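PDB 4PEY: Exo-beta-1,3-glucanase, which hydrolyses laminarin and laminarioligosaccharides, removing successive glucose units from the non-reducing ends of beta-1,3-glucans to give glucose and laminaribiose. Local coordinates for residues A[291-296]-A[314-319]; A[285-290]-A[305-310]; A[330-335]-A[364-369]; A[43-48]-A[73-78]. The protein carries 1 engineered substitution. One frame throughout, in Å; residues are numbered along the deposited sequence.

How the contacts relate
Contact 4 comes first along the chain: it closes a loop of 24 residues and ties the end of helix 34-45 to the start of strand 75-79. Contacts 2 and 1 follow and cross, since segments 285-290 and 291-296 are successive and their partners 305-310 and 314-319 come in the same order, as in consecutive coils of a parallel beta-helix. Thr314 N reaches Gly290 O where the two contacts meet. Contact 3 opens after both have closed and spans 28 residues. It continues the stack begun by contact 2, because strands 306-309 and 333-335 are neighbours. Leu310 of contact 2 also touches Ser76 of contact 4, where parts distant in sequence come together.

Contact 1 of 4, residues A[291-296]-A[314-319]; sequences VYHVDQ and TIIPDN
Tyr292 and Ile316 belong to a parallel ladder in which the axes of the short strands 291-294 and 314-317 approach to 4.6 Å at an angle of 25°. Tyr292 N donates to Thr314 O at 2.7 Å, while Tyr292 O receives Ile316 N. Val294 repeats the scheme, its N bonded to Ile316 O and its O to Asp318 N. Pro317 has no N-H to give, but its place in the ladder is one where the nitrogen faces away from strand 291-294, so no bond of this pairing is lost.

His293 carries the polar part of the contact. Its CG stands anti to the carbonyl carbon (chi1 -72°), and its ND1 donates to Asp318 OD1 at 2.8 Å in an almost straight bond. The oxygen lies in the imidazole plane and uses its syn lone pair; the carboxylate would probably favour a positive charge on the ring. Ile316 packs CB over one ring face, 4.1 Å from the centroid of His293, as a CH-pi contact. Ile316 CD1 meets Val291 CG1 at 3.6 Å on the sheet face that carries His293, where beta-branched valine and isoleucine suit the extended backbone. An alanine in place of Asp318 would probably leave His293 ND1 without its acceptor and its ring freer to turn.

On the other face, Val294 CG2 lies 4.5 Å from Pro317 CB. There helix 272-280 touches Val294 through Ala272, and strand 337-340 continues the parallel beta-helix, where Ile315 shares backbone hydrogen bonds with Leu338 and Asp340.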
loop_
_atom_site.group_PDB
_atom_site.type_symbol
_atom_site.label_atom_id
_atom_site.label_comp_id
_atom_site.label_asym_id
_atom_site.label_seq_id
_atom_site.Cartn_x
_atom_site.Cartn_y
_atom_site.Cartn_z
ATOM N N VAL A 291 8.050 11.448 12.874
ATOM C CA VAL A 291 6.673 11.893 12.801
ATOM C C VAL A 291 6.667 13.407 12.690
ATOM O O VAL A 291 7.216 14.109 13.555
ATOM C CB VAL A 291 5.863 11.433 14.030
ATOM C CG1 VAL A 291 4.442 11.981 13.977
ATOM C CG2 VAL A 291 5.845 9.912 14.114
ATOM N N TYR A 292 6.037 13.899 11.629
ATOM C CA TYR A 292 6.065 15.314 11.270
ATOM C C TYR A 292 4.684 15.959 11.329
ATOM O O TYR A 292 3.844 15.682 10.487
ATOM C CB TYR A 292 6.645 15.477 9.857
ATOM C CG TYR A 292 8.007 14.859 9.713
ATOM C CD1 TYR A 292 8.162 13.538 9.292
ATOM C CD2 TYR A 292 9.142 15.586 10.028
ATOM C CE1 TYR A 292 9.425 12.967 9.180
ATOM C CE2 TYR A 292 10.395 15.029 9.918
ATOM C CZ TYR A 292 10.534 13.722 9.491
ATOM O OH TYR A 292 11.798 13.189 9.390
ATOM N N HIS A 293 4.456 16.822 12.315
ATOM C CA HIS A 293 3.231 17.620 12.351
ATOM C C HIS A 293 3.377 18.810 11.413
ATOM O O HIS A 293 4.419 19.468 11.398
ATOM C CB HIS A 293 2.924 18.112 13.771
ATOM C CG HIS A 293 2.449 17.035 14.694
ATOM N ND1 HIS A 293 1.116 16.843 14.993
ATOM C CD2 HIS A 293 3.128 16.079 15.372
ATOM C CE1 HIS A 293 0.994 15.816 15.816
ATOM N NE2 HIS A 293 2.202 15.337 16.065
ATOM N N VAL A 294 2.341 19.094 10.634
ATOM C CA VAL A 294 2.350 20.272 9.771
ATOM C C VAL A 294 1.115 21.141 10.049
ATOM O O VAL A 294 0.020 20.626 10.271
ATOM C CB VAL A 294 2.413 19.883 8.265
ATOM C CG1 VAL A 294 3.731 19.196 7.947
ATOM C CG2 VAL A 294 1.235 19.000 7.857
ATOM N N ASP A 295 1.293 22.461 10.064
ATOM C CA ASP A 295 0.171 23.357 10.345
ATOM C C ASP A 295 -0.431 23.933 9.063
ATOM O O ASP A 295 -1.395 24.698 9.102
ATOM C CB ASP A 295 0.595 24.482 11.294
ATOM C CG ASP A 295 1.634 25.403 10.700
ATOM O OD1 ASP A 295 2.216 25.081 9.645
ATOM O OD2 ASP A 295 1.881 26.464 11.313
ATOM N N GLN A 296 0.153 23.554 7.934
ATOM C CA GLN A 296 -0.387 23.888 6.618
ATOM C C GLN A 296 -0.018 22.755 5.667
ATOM O O GLN A 296 0.902 21.987 5.952
ATOM C CB GLN A 296 0.157 25.228 6.110
ATOM C CG GLN A 296 1.651 25.216 5.867
ATOM C CD GLN A 296 2.184 26.549 5.378
ATOM O OE1 GLN A 296 2.042 26.894 4.204
ATOM N NE2 GLN A 296 2.804 27.305 6.280
ATOM N N THR A 314 6.091 9.684 8.812
ATOM C CA THR A 314 4.676 9.927 9.012
ATOM C C THR A 314 4.378 11.413 9.073
ATOM O O THR A 314 5.096 12.161 9.733
ATOM C CB THR A 314 4.200 9.241 10.314
ATOM O OG1 THR A 314 4.358 7.826 10.174
ATOM C CG2 THR A 314 2.735 9.561 10.633
ATOM N N ILE A 315 3.312 11.826 8.387
ATOM C CA ILE A 315 2.872 13.212 8.402
ATOM C C ILE A 315 1.520 13.320 9.096
ATOM O O ILE A 315 0.577 12.621 8.725
ATOM C CB ILE A 315 2.757 13.785 6.980
ATOM C CG1 ILE A 315 4.108 13.697 6.269
ATOM C CG2 ILE A 315 2.259 15.226 7.027
ATOM C CD1 ILE A 315 4.020 13.822 4.774
ATOM N N ILE A 316 1.432 14.183 10.110
ATOM C CA ILE A 316 0.164 14.446 10.780
ATOM C C ILE A 316 -0.252 15.885 10.507
ATOM O O ILE A 316 0.450 16.820 10.898
ATOM C CB ILE A 316 0.243 14.232 12.305
ATOM C CG1 ILE A 316 0.539 12.762 12.635
ATOM C CG2 ILE A 316 -1.059 14.688 12.985
ATOM C CD1 ILE A 316 0.882 12.545 14.111
ATOM N N PRO A 317 -1.391 16.071 9.827
ATOM C CA PRO A 317 -1.885 17.431 9.604
ATOM C C PRO A 317 -2.620 17.955 10.840
ATOM O O PRO A 317 -3.584 17.339 11.311
ATOM C CB PRO A 317 -2.828 17.267 8.408
ATOM C CG PRO A 317 -3.374 15.860 8.574
ATOM C CD PRO A 317 -2.264 15.047 9.226
ATOM N N ASP A 318 -2.151 19.078 11.369
ATOM C CA ASP A 318 -2.823 19.734 12.487
ATOM C C ASP A 318 -3.905 20.680 11.975
ATOM O O ASP A 318 -3.951 20.989 10.779
ATOM C CB ASP A 318 -1.824 20.522 13.344
ATOM C CG ASP A 318 -0.770 19.640 13.992
ATOM O OD1 ASP A 318 -0.982 18.411 14.118
ATOM O OD2 ASP A 318 0.275 20.191 14.398
ATOM N N ASN A 319 -4.769 21.135 12.883
ATOM C CA ASN A 319 -5.723 22.209 12.587
ATOM C C ASN A 319 -6.651 21.912 11.413
ATOM O O ASN A 319 -7.169 22.830 10.771
ATOM C CB ASN A 319 -4.983 23.526 12.303
ATOM C CG ASN A 319 -3.945 23.854 13.351
ATOM O OD1 ASN A 319 -4.089 23.508 14.523
ATOM N ND2 ASN A 319 -2.881 24.514 12.930
HETATM O O HOH W 1 -3.413 25.889 10.313
#

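Contact 2 of 4, residues A[285-290]-A[305-310]; sequences LLFTPG and TVALGL
Leu308 O accepts the N-H of Phe287 at 2.8 Å, the shortest bond between strands 285-287 and 306-309, and the CA of Leu286 also approaches this oxygen. The parallel ladder continues on both sides: Leu285 N donates to Val306 O, Leu285 O receives Leu308 N, and Phe287 O takes Leu310 N at 2.9 Å.

Leucines make the apolar contact on one face. Leu286 holds CG anti to its backbone N (chi1 -175°), and its CD1 meets Leu308 CD2 at 3.9 Å, the two side chains lying side by side and pointing the same way. The same methyl lies 4.1 Å from Leu310 CG, so one branch of Leu286 serves two partners. On the opposite face Leu285 CB packs against Ala307 CB at 4.3 Å. The methyl of Ala307 is also small enough to lie near the edge of the Phe287 ring, 4.5 Å from CE1.

Beyond the strand, Pro289 continues the contact with Leu310. Its CG touches Leu310 CB at 4.1 Å and comes to 3.6 Å from Leu310 O, while the ring restrains the backbone as the chain leaves the sheet. An alanine here would lose CG and CD, probably opening a gap beside Leu310 and allowing the chain more freedom at this bend.

Ile298 and Ile300 of strand 298-300 cover Phe287 and Ala307, while Thr288 OG1 bonds to Val266 O. In this part of the beta-helix wall, four main-chain bonds thus join successive coils, while leucines on one face and Leu285, Ala307 and Phe287 on the other bury hydrocarbon against them.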
loop_
_atom_site.group_PDB
_atom_site.type_symbol
_atom_site.label_atom_id
_atom_site.label_comp_id
_atom_site.label_asym_id
_atom_site.label_seq_id
_atom_site.Cartn_x
_atom_site.Cartn_y
_atom_site.Cartn_z
ATOM N N LEU A 285 12.314 15.946 -1.995
ATOM C CA LEU A 285 12.099 15.740 -0.561
ATOM C C LEU A 285 12.470 14.326 -0.147
ATOM O O LEU A 285 11.985 13.363 -0.734
ATOM C CB LEU A 285 10.637 16.012 -0.186
ATOM C CG LEU A 285 10.142 17.445 -0.426
ATOM C CD1 LEU A 285 8.650 17.546 -0.144
ATOM C CD2 LEU A 285 10.914 18.450 0.426
ATOM N N LEU A 286 13.328 14.209 0.863
ATOM C CA LEU A 286 13.636 12.927 1.490
ATOM C C LEU A 286 13.231 12.989 2.951
ATOM O O LEU A 286 13.888 13.675 3.741
ATOM C CB LEU A 286 15.129 12.593 1.370
ATOM C CG LEU A 286 15.535 11.213 1.902
ATOM C CD1 LEU A 286 14.977 10.113 1.007
ATOM C CD2 LEU A 286 17.052 11.102 2.025
ATOM N N PHE A 287 12.146 12.298 3.310
ATOM C CA PHE A 287 11.679 12.299 4.690
ATOM C C PHE A 287 12.393 11.211 5.483
ATOM O O PHE A 287 12.159 10.017 5.281
ATOM C CB PHE A 287 10.154 12.097 4.774
ATOM C CG PHE A 287 9.351 13.251 4.241
ATOM C CD1 PHE A 287 9.107 13.373 2.883
ATOM C CD2 PHE A 287 8.831 14.212 5.103
ATOM C CE1 PHE A 287 8.359 14.434 2.390
ATOM C CE2 PHE A 287 8.093 15.272 4.612
ATOM C CZ PHE A 287 7.853 15.382 3.260
ATOM N N THR A 288 13.267 11.620 6.392
ATOM C CA THR A 288 13.938 10.662 7.260
ATOM C C THR A 288 12.905 10.124 8.263
ATOM O O THR A 288 11.855 10.745 8.463
ATOM C CB THR A 288 15.143 11.311 7.979
ATOM O OG1 THR A 288 14.698 12.363 8.844
ATOM C CG2 THR A 288 16.117 11.882 6.959
ATOM N N PRO A 289 13.178 8.960 8.881
ATOM C CA PRO A 289 12.145 8.343 9.726
ATOM C C PRO A 289 11.792 9.196 10.932
ATOM O O PRO A 289 12.661 9.570 11.719
ATOM C CB PRO A 289 12.786 7.019 10.167
ATOM C CG PRO A 289 13.906 6.780 9.172
ATOM C CD PRO A 289 14.403 8.146 8.835
ATOM N N GLY A 290 10.510 9.506 11.062
ATOM C CA GLY A 290 10.034 10.290 12.178
ATOM C C GLY A 290 8.583 10.644 11.967
ATOM O O GLY A 290 7.966 10.196 11.003
ATOM N N THR A 305 8.928 16.203 -9.130
ATOM C CA THR A 305 9.394 16.197 -7.749
ATOM C C THR A 305 9.230 14.817 -7.131
ATOM O O THR A 305 8.140 14.238 -7.180
ATOM C CB THR A 305 8.631 17.213 -6.872
ATOM O OG1 THR A 305 8.744 18.525 -7.427
ATOM C CG2 THR A 305 9.193 17.234 -5.460
ATOM N N VAL A 306 10.315 14.302 -6.557
ATOM C CA VAL A 306 10.283 13.075 -5.773
ATOM C C VAL A 306 10.083 13.419 -4.299
ATOM O O VAL A 306 10.793 14.265 -3.755
ATOM C CB VAL A 306 11.589 12.258 -5.939
ATOM C CG1 VAL A 306 11.580 11.015 -5.046
ATOM C CG2 VAL A 306 11.790 11.858 -7.393
ATOM N N ALA A 307 9.117 12.766 -3.656
ATOM C CA ALA A 307 8.918 12.909 -2.225
ATOM C C ALA A 307 8.973 11.505 -1.648
ATOM O O ALA A 307 7.997 10.753 -1.722
ATOM C CB ALA A 307 7.592 13.588 -1.912
ATOM N N LEU A 308 10.137 11.160 -1.103
ATOM C CA LEU A 308 10.457 9.788 -0.723
ATOM C C LEU A 308 10.623 9.661 0.776
ATOM O O LEU A 308 11.431 10.382 1.364
ATOM C CB LEU A 308 11.745 9.338 -1.429
ATOM C CG LEU A 308 12.309 7.945 -1.114
ATOM C CD1 LEU A 308 11.307 6.843 -1.471
ATOM C CD2 LEU A 308 13.653 7.737 -1.834
ATOM N N GLY A 309 9.871 8.752 1.395
ATOM C CA GLY A 309 9.988 8.523 2.822
ATOM C C GLY A 309 10.800 7.284 3.164
ATOM O O GLY A 309 10.775 6.288 2.437
ATOM N N LEU A 310 11.522 7.364 4.278
ATOM C CA LEU A 310 12.254 6.239 4.849
ATOM C C LEU A 310 11.628 5.852 6.184
ATOM O O LEU A 310 11.098 6.707 6.885
ATOM C CB LEU A 310 13.732 6.600 5.059
ATOM C CG LEU A 310 14.496 7.175 3.866
ATOM C CD1 LEU A 310 15.913 7.590 4.269
ATOM C CD2 LEU A 310 14.528 6.162 2.733
#

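Contact 3 of 4, residues A[330-335]-A[364-369]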
loop_
_atom_site.group_PDB
_atom_site.type_symbol
_atom_site.label_atom_id
_atom_site.label_comp_id
_atom_site.label_asym_id
_atom_site.label_seq_id
_atom_site.Cartn_x
_atom_site.Cartn_y
_atom_site.Cartn_z
ATOM N N ASP A 330 3.178 17.227 -14.177
ATOM C CA ASP A 330 3.681 15.905 -14.551
ATOM C C ASP A 330 4.625 15.311 -13.509
ATOM O O ASP A 330 5.348 16.039 -12.830
ATOM C CB ASP A 330 4.480 15.957 -15.861
ATOM C CG ASP A 330 3.645 16.248 -17.100
ATOM O OD1 ASP A 330 2.399 16.328 -17.068
ATOM O OD2 ASP A 330 4.289 16.364 -18.156
ATOM N N GLY A 331 4.646 13.985 -13.428
ATOM C CA GLY A 331 5.799 13.258 -12.918
ATOM C C GLY A 331 6.133 13.320 -11.440
ATOM O O GLY A 331 7.241 12.961 -11.045
ATOM N N VAL A 332 5.200 13.755 -10.604
ATOM C CA VAL A 332 5.487 13.778 -9.174
ATOM C C VAL A 332 5.428 12.342 -8.654
ATOM O O VAL A 332 4.566 11.567 -9.061
ATOM C CB VAL A 332 4.503 14.704 -8.420
ATOM C CG1 VAL A 332 4.567 14.491 -6.912
ATOM C CG2 VAL A 332 4.814 16.154 -8.769
ATOM N N LYS A 333 6.375 11.981 -7.796
ATOM C CA LYS A 333 6.482 10.621 -7.287
ATOM C C LYS A 333 6.494 10.655 -5.770
ATOM O O LYS A 333 7.518 10.963 -5.147
ATOM C CB LYS A 333 7.745 9.940 -7.839
ATOM C CG LYS A 333 7.773 9.923 -9.374
ATOM C CD LYS A 333 9.142 9.587 -9.960
ATOM C CE LYS A 333 9.170 9.810 -11.476
ATOM N NZ LYS A 333 9.330 11.248 -11.886
ATOM N N VAL A 334 5.337 10.364 -5.181
ATOM C CA VAL A 334 5.195 10.312 -3.730
ATOM C C VAL A 334 5.345 8.862 -3.318
ATOM O O VAL A 334 4.689 7.993 -3.890
ATOM C CB VAL A 334 3.835 10.861 -3.259
ATOM C CG1 VAL A 334 3.762 10.888 -1.741
ATOM C CG2 VAL A 334 3.597 12.250 -3.835
ATOM N N ALA A 335 6.224 8.586 -2.356
ATOM C CA ALA A 335 6.557 7.197 -2.042
ATOM C C ALA A 335 6.912 6.976 -0.582
ATOM O O ALA A 335 7.749 7.694 -0.034
ATOM C CB ALA A 335 7.724 6.727 -2.917
ATOM N N ASN A 364 4.119 11.129 -18.630
ATOM C CA ASN A 364 4.859 11.232 -17.375
ATOM C C ASN A 364 3.890 11.495 -16.222
ATOM O O ASN A 364 3.758 12.629 -15.755
ATOM C CB ASN A 364 5.915 12.347 -17.473
ATOM C CG ASN A 364 6.847 12.381 -16.280
ATOM O OD1 ASN A 364 6.976 11.397 -15.554
ATOM N ND2 ASN A 364 7.514 13.514 -16.078
ATOM N N PRO A 365 3.184 10.445 -15.779
ATOM C CA PRO A 365 2.144 10.642 -14.770
ATOM C C PRO A 365 2.683 10.915 -13.382
ATOM O O PRO A 365 3.858 10.681 -13.096
ATOM C CB PRO A 365 1.382 9.311 -14.787
ATOM C CG PRO A 365 2.339 8.324 -15.337
ATOM C CD PRO A 365 3.178 9.076 -16.324
ATOM N N THR A 366 1.806 11.408 -12.517
ATOM C CA THR A 366 2.096 11.458 -11.093
ATOM C C THR A 366 1.693 10.125 -10.474
ATOM O O THR A 366 0.716 9.500 -10.913
ATOM C CB THR A 366 1.368 12.651 -10.437
ATOM O OG1 THR A 366 2.082 13.848 -10.769
ATOM C CG2 THR A 366 1.293 12.521 -8.907
ATOM N N SER A 367 2.465 9.671 -9.484
ATOM C CA SER A 367 2.154 8.422 -8.800
ATOM C C SER A 367 2.185 8.551 -7.285
ATOM O O SER A 367 2.929 9.370 -6.732
ATOM C CB SER A 367 3.127 7.315 -9.231
ATOM O OG SER A 367 4.486 7.696 -9.024
ATOM N N LEU A 368 1.345 7.740 -6.637
ATOM C CA LEU A 368 1.407 7.468 -5.205
ATOM C C LEU A 368 1.812 6.014 -5.035
ATOM O O LEU A 368 1.154 5.130 -5.583
ATOM C CB LEU A 368 0.058 7.701 -4.516
ATOM C CG LEU A 368 -0.649 9.045 -4.654
ATOM C CD1 LEU A 368 -1.934 9.019 -3.830
ATOM C CD2 LEU A 368 0.248 10.181 -4.211
ATOM N N GLN A 369 2.887 5.762 -4.294
ATOM C CA GLN A 369 3.374 4.399 -4.070
ATOM C C GLN A 369 3.709 4.173 -2.604
ATOM O O GLN A 369 4.437 4.970 -2.021
ATOM C CB GLN A 369 4.607 4.125 -4.928
ATOM C CG GLN A 369 4.287 4.030 -6.397
ATOM C CD GLN A 369 5.526 3.894 -7.245
ATOM O OE1 GLN A 369 6.337 4.823 -7.334
ATOM N NE2 GLN A 369 5.685 2.733 -7.880
HETATM O O HOH W 2 3.054 13.788 -19.243
HETATM O O HOH W 3 6.928 15.640 -18.173
HETATM O O HOH W 4 9.496 10.878 -14.682
HETATM O O HOH W 5 5.582 7.356 -6.596
#
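Val334 and Leu368 pair in one of the stacked parallel rungs of the GH55 beta-helix, just after the two loops in which Gly331 meets Asn364. Val334 N donates to Ser367 O at 3.0 Å, and Val334 O receives Gln369 N; before them, Ser367 N reaches Val332 O. Towards these loops a side chain takes over from the main chain: Val332 N bonds to Thr366 OG1 at 3.1 Å. Thr366 places this oxygen anti to its carbonyl carbon (chi1 -77°), and its CG2 lies 3.9 Å from Val332 CB. The beta-branched threonine thus serves as acceptor and apolar neighbour at once.

Gly331 has a positive phi (71°), which favours glycine, and the Asn364 amide lies close against it, with OD1 3.4 Å from Gly331 CA. A CB here would also run into Asn364 ND2. Lys333 bends at its last torsion (chi4 79°) and donates NZ to Gly331 O at 2.8 Å, while a water links the same ammonium to Asn364 OD1. Another water joins Asp330 OD2 to Asn364 ND2, whose direct partner is Asn304; Asp330 OD1 is held by His361. Ser367 OG accepts from Arg220 of strand 210-220, so a charged side chain also braces this rung.

Val334 CB and Leu368 CD2, 3.8 Å apart, pack on the opposite face from Lys333. Val334 touches Leu324 of strand 324-326, while Leu368 meets Ile396 of strand 395-397. The backbone of strand 333-335 bonds on its other flank to strand 306-309.

Contact 4 of 4, residues A[43-48]-A[73-78]; sequences RKQESN and FYTSIA
Gln45 sets its CG anti to the carbonyl carbon (chi1 -69°), and a bend at chi2 (-51°) swings CD round beside Phe73, where NE2 donates to Phe73 O at 3.0 Å. The acceptor lies in the amide plane of Gln45, although the nitrogen stands above the carbonyl plane. Phe73 N donates to Gln45 O at 3.1 Å. Asn48 N reaches this same oxygen from the opposite face, closing the type I beta turn from Gln45 to Asn48. Asn48 ND2 also donates to Gln45 OE1 at 3.1 Å, so both ends of the glutamine amide are engaged and its rotation is fixed. Glutamine suits this buried place because one side chain can both donate to the loop before strand 75-79 and accept from its own turn.

Phe73 turns the edge of its ring to the turn, with CD1 3.4 Å from Glu46 O and Gln45 O also near the ring plane. Tyr74, in a left-handed backbone conformation, brings CE2 to 3.4 Å from Asn48 O, while its OH bonds to Gln49 O and Arg374.

The side chain of Glu46 lies about 5 Å from a bound glucopyranose. Trp99 meets Phe73 edge-to-face, and Arg54 forms a cation-pi contact with Tyr74. Thus the end of helix 34-45 and its type I turn are fastened to the loop entering beta-helix strand 75-79, which pairs with strands 55-59 and 110-113.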
loop_
_atom_site.group_PDB
_atom_site.type_symbol
_atom_site.label_atom_id
_atom_site.label_comp_id
_atom_site.label_asym_id
_atom_site.label_seq_id
_atom_site.Cartn_x
_atom_site.Cartn_y
_atom_site.Cartn_z
ATOM N N ARG A 43 13.285 -5.718 19.182
ATOM C CA ARG A 43 12.730 -5.843 20.534
ATOM C C ARG A 43 11.868 -4.632 20.880
ATOM O O ARG A 43 10.799 -4.772 21.477
ATOM C CB ARG A 43 13.840 -6.013 21.581
ATOM C CG ARG A 43 14.504 -7.389 21.578
ATOM C CD ARG A 43 15.311 -7.647 22.859
ATOM N NE ARG A 43 16.360 -6.652 23.077
ATOM C CZ ARG A 43 17.587 -6.724 22.566
ATOM N NH1 ARG A 43 18.473 -5.771 22.825
ATOM N NH2 ARG A 43 17.931 -7.750 21.795
ATOM N N LYS A 44 12.324 -3.447 20.479
ATOM C CA LYS A 44 11.574 -2.222 20.731
ATOM C C LYS A 44 10.334 -2.094 19.848
ATOM O O LYS A 44 9.330 -1.526 20.280
ATOM C CB LYS A 44 12.470 -0.995 20.531
ATOM C CG LYS A 44 13.523 -0.826 21.610
ATOM C CD LYS A 44 14.351 0.431 21.392
ATOM C CE LYS A 44 15.150 0.368 20.097
ATOM N NZ LYS A 44 16.099 1.517 19.976
ATOM N N GLN A 45 10.394 -2.627 18.625
ATOM C CA GLN A 45 9.340 -2.379 17.635
ATOM C C GLN A 45 8.359 -3.530 17.433
ATOM O O GLN A 45 7.307 -3.342 16.821
ATOM C CB GLN A 45 9.959 -2.026 16.278
ATOM C CG GLN A 45 10.661 -0.676 16.274
ATOM C CD GLN A 45 9.767 0.422 16.820
ATOM O OE1 GLN A 45 9.930 0.878 17.956
ATOM N NE2 GLN A 45 8.797 0.833 16.027
ATOM N N GLU A 46 8.704 -4.708 17.951
ATOM C CA GLU A 46 7.908 -5.918 17.741
ATOM C C GLU A 46 6.405 -5.734 17.994
ATOM O O GLU A 46 5.580 -6.092 17.149
ATOM C CB GLU A 46 8.434 -7.049 18.633
ATOM C CG GLU A 46 7.651 -8.343 18.503
ATOM C CD GLU A 46 8.239 -9.460 19.339
ATOM O OE1 GLU A 46 9.003 -9.172 20.282
ATOM O OE2 GLU A 46 7.935 -10.631 19.057
ATOM N N SER A 47 6.043 -5.180 19.144
ATOM C CA SER A 47 4.626 -5.001 19.450
ATOM C C SER A 47 4.259 -3.524 19.551
ATOM O O SER A 47 3.224 -3.171 20.120
ATOM C CB SER A 47 4.259 -5.727 20.747
ATOM O OG SER A 47 5.033 -5.253 21.831
ATOM N N ASN A 48 5.106 -2.666 18.990
ATOM C CA ASN A 48 4.900 -1.216 19.071
ATOM C C ASN A 48 3.951 -0.725 17.979
ATOM O O ASN A 48 4.340 0.054 17.109
ATOM C CB ASN A 48 6.254 -0.503 18.978
ATOM C CG ASN A 48 6.216 0.917 19.508
ATOM O OD1 ASN A 48 5.180 1.400 19.974
ATOM N ND2 ASN A 48 7.359 1.591 19.452
ATOM N N PHE A 73 7.162 -3.247 13.770
ATOM C CA PHE A 73 6.411 -2.088 13.300
ATOM C C PHE A 73 7.336 -0.933 12.918
ATOM O O PHE A 73 8.405 -0.768 13.506
ATOM C CB PHE A 73 5.423 -1.609 14.369
ATOM C CG PHE A 73 4.213 -2.491 14.519
ATOM C CD1 PHE A 73 4.188 -3.514 15.460
ATOM C CD2 PHE A 73 3.104 -2.310 13.692
ATOM C CE1 PHE A 73 3.068 -4.328 15.591
ATOM C CE2 PHE A 73 1.986 -3.114 13.815
ATOM C CZ PHE A 73 1.965 -4.128 14.764
ATOM N N TYR A 74 6.900 -0.148 11.933
ATOM C CA TYR A 74 7.568 1.093 11.517
ATOM C C TYR A 74 9.062 0.907 11.288
ATOM O O TYR A 74 9.875 1.762 11.642
ATOM C CB TYR A 74 7.341 2.205 12.546
ATOM C CG TYR A 74 5.895 2.416 12.922
ATOM C CD1 TYR A 74 4.992 2.995 12.030
ATOM C CD2 TYR A 74 5.427 2.032 14.173
ATOM C CE1 TYR A 74 3.658 3.192 12.385
ATOM C CE2 TYR A 74 4.100 2.215 14.532
ATOM C CZ TYR A 74 3.223 2.799 13.637
ATOM O OH TYR A 74 1.912 2.972 14.017
ATOM N N THR A 75 9.404 -0.210 10.661
ATOM C CA THR A 75 10.780 -0.512 10.321
ATOM C C THR A 75 10.855 -0.802 8.825
ATOM O O THR A 75 10.140 -1.670 8.330
ATOM C CB THR A 75 11.306 -1.721 11.132
ATOM O OG1 THR A 75 11.192 -1.439 12.535
ATOM C CG2 THR A 75 12.750 -1.985 10.810
ATOM N N SER A 76 11.695 -0.054 8.106
ATOM C CA SER A 76 12.006 -0.382 6.721
ATOM C C SER A 76 13.384 -1.020 6.670
ATOM O O SER A 76 14.266 -0.676 7.465
ATOM C CB SER A 76 11.973 0.860 5.819
ATOM O OG SER A 76 12.913 1.835 6.239
ATOM N N ILE A 77 13.574 -1.953 5.743
ATOM C CA ILE A 77 14.907 -2.508 5.528
ATOM C C ILE A 77 15.173 -2.538 4.034
ATOM O O ILE A 77 14.286 -2.855 3.242
ATOM C CB ILE A 77 15.065 -3.919 6.166
ATOM C CG1 ILE A 77 16.512 -4.406 6.046
ATOM C CG2 ILE A 77 14.080 -4.923 5.569
ATOM C CD1 ILE A 77 16.812 -5.596 6.936
ATOM N N ALA A 78 16.379 -2.155 3.642
ATOM C CA ALA A 78 16.706 -2.097 2.225
ATOM C C ALA A 78 18.198 -2.183 1.965
ATOM O O ALA A 78 19.021 -1.854 2.826
ATOM C CB ALA A 78 16.149 -0.809 1.602
#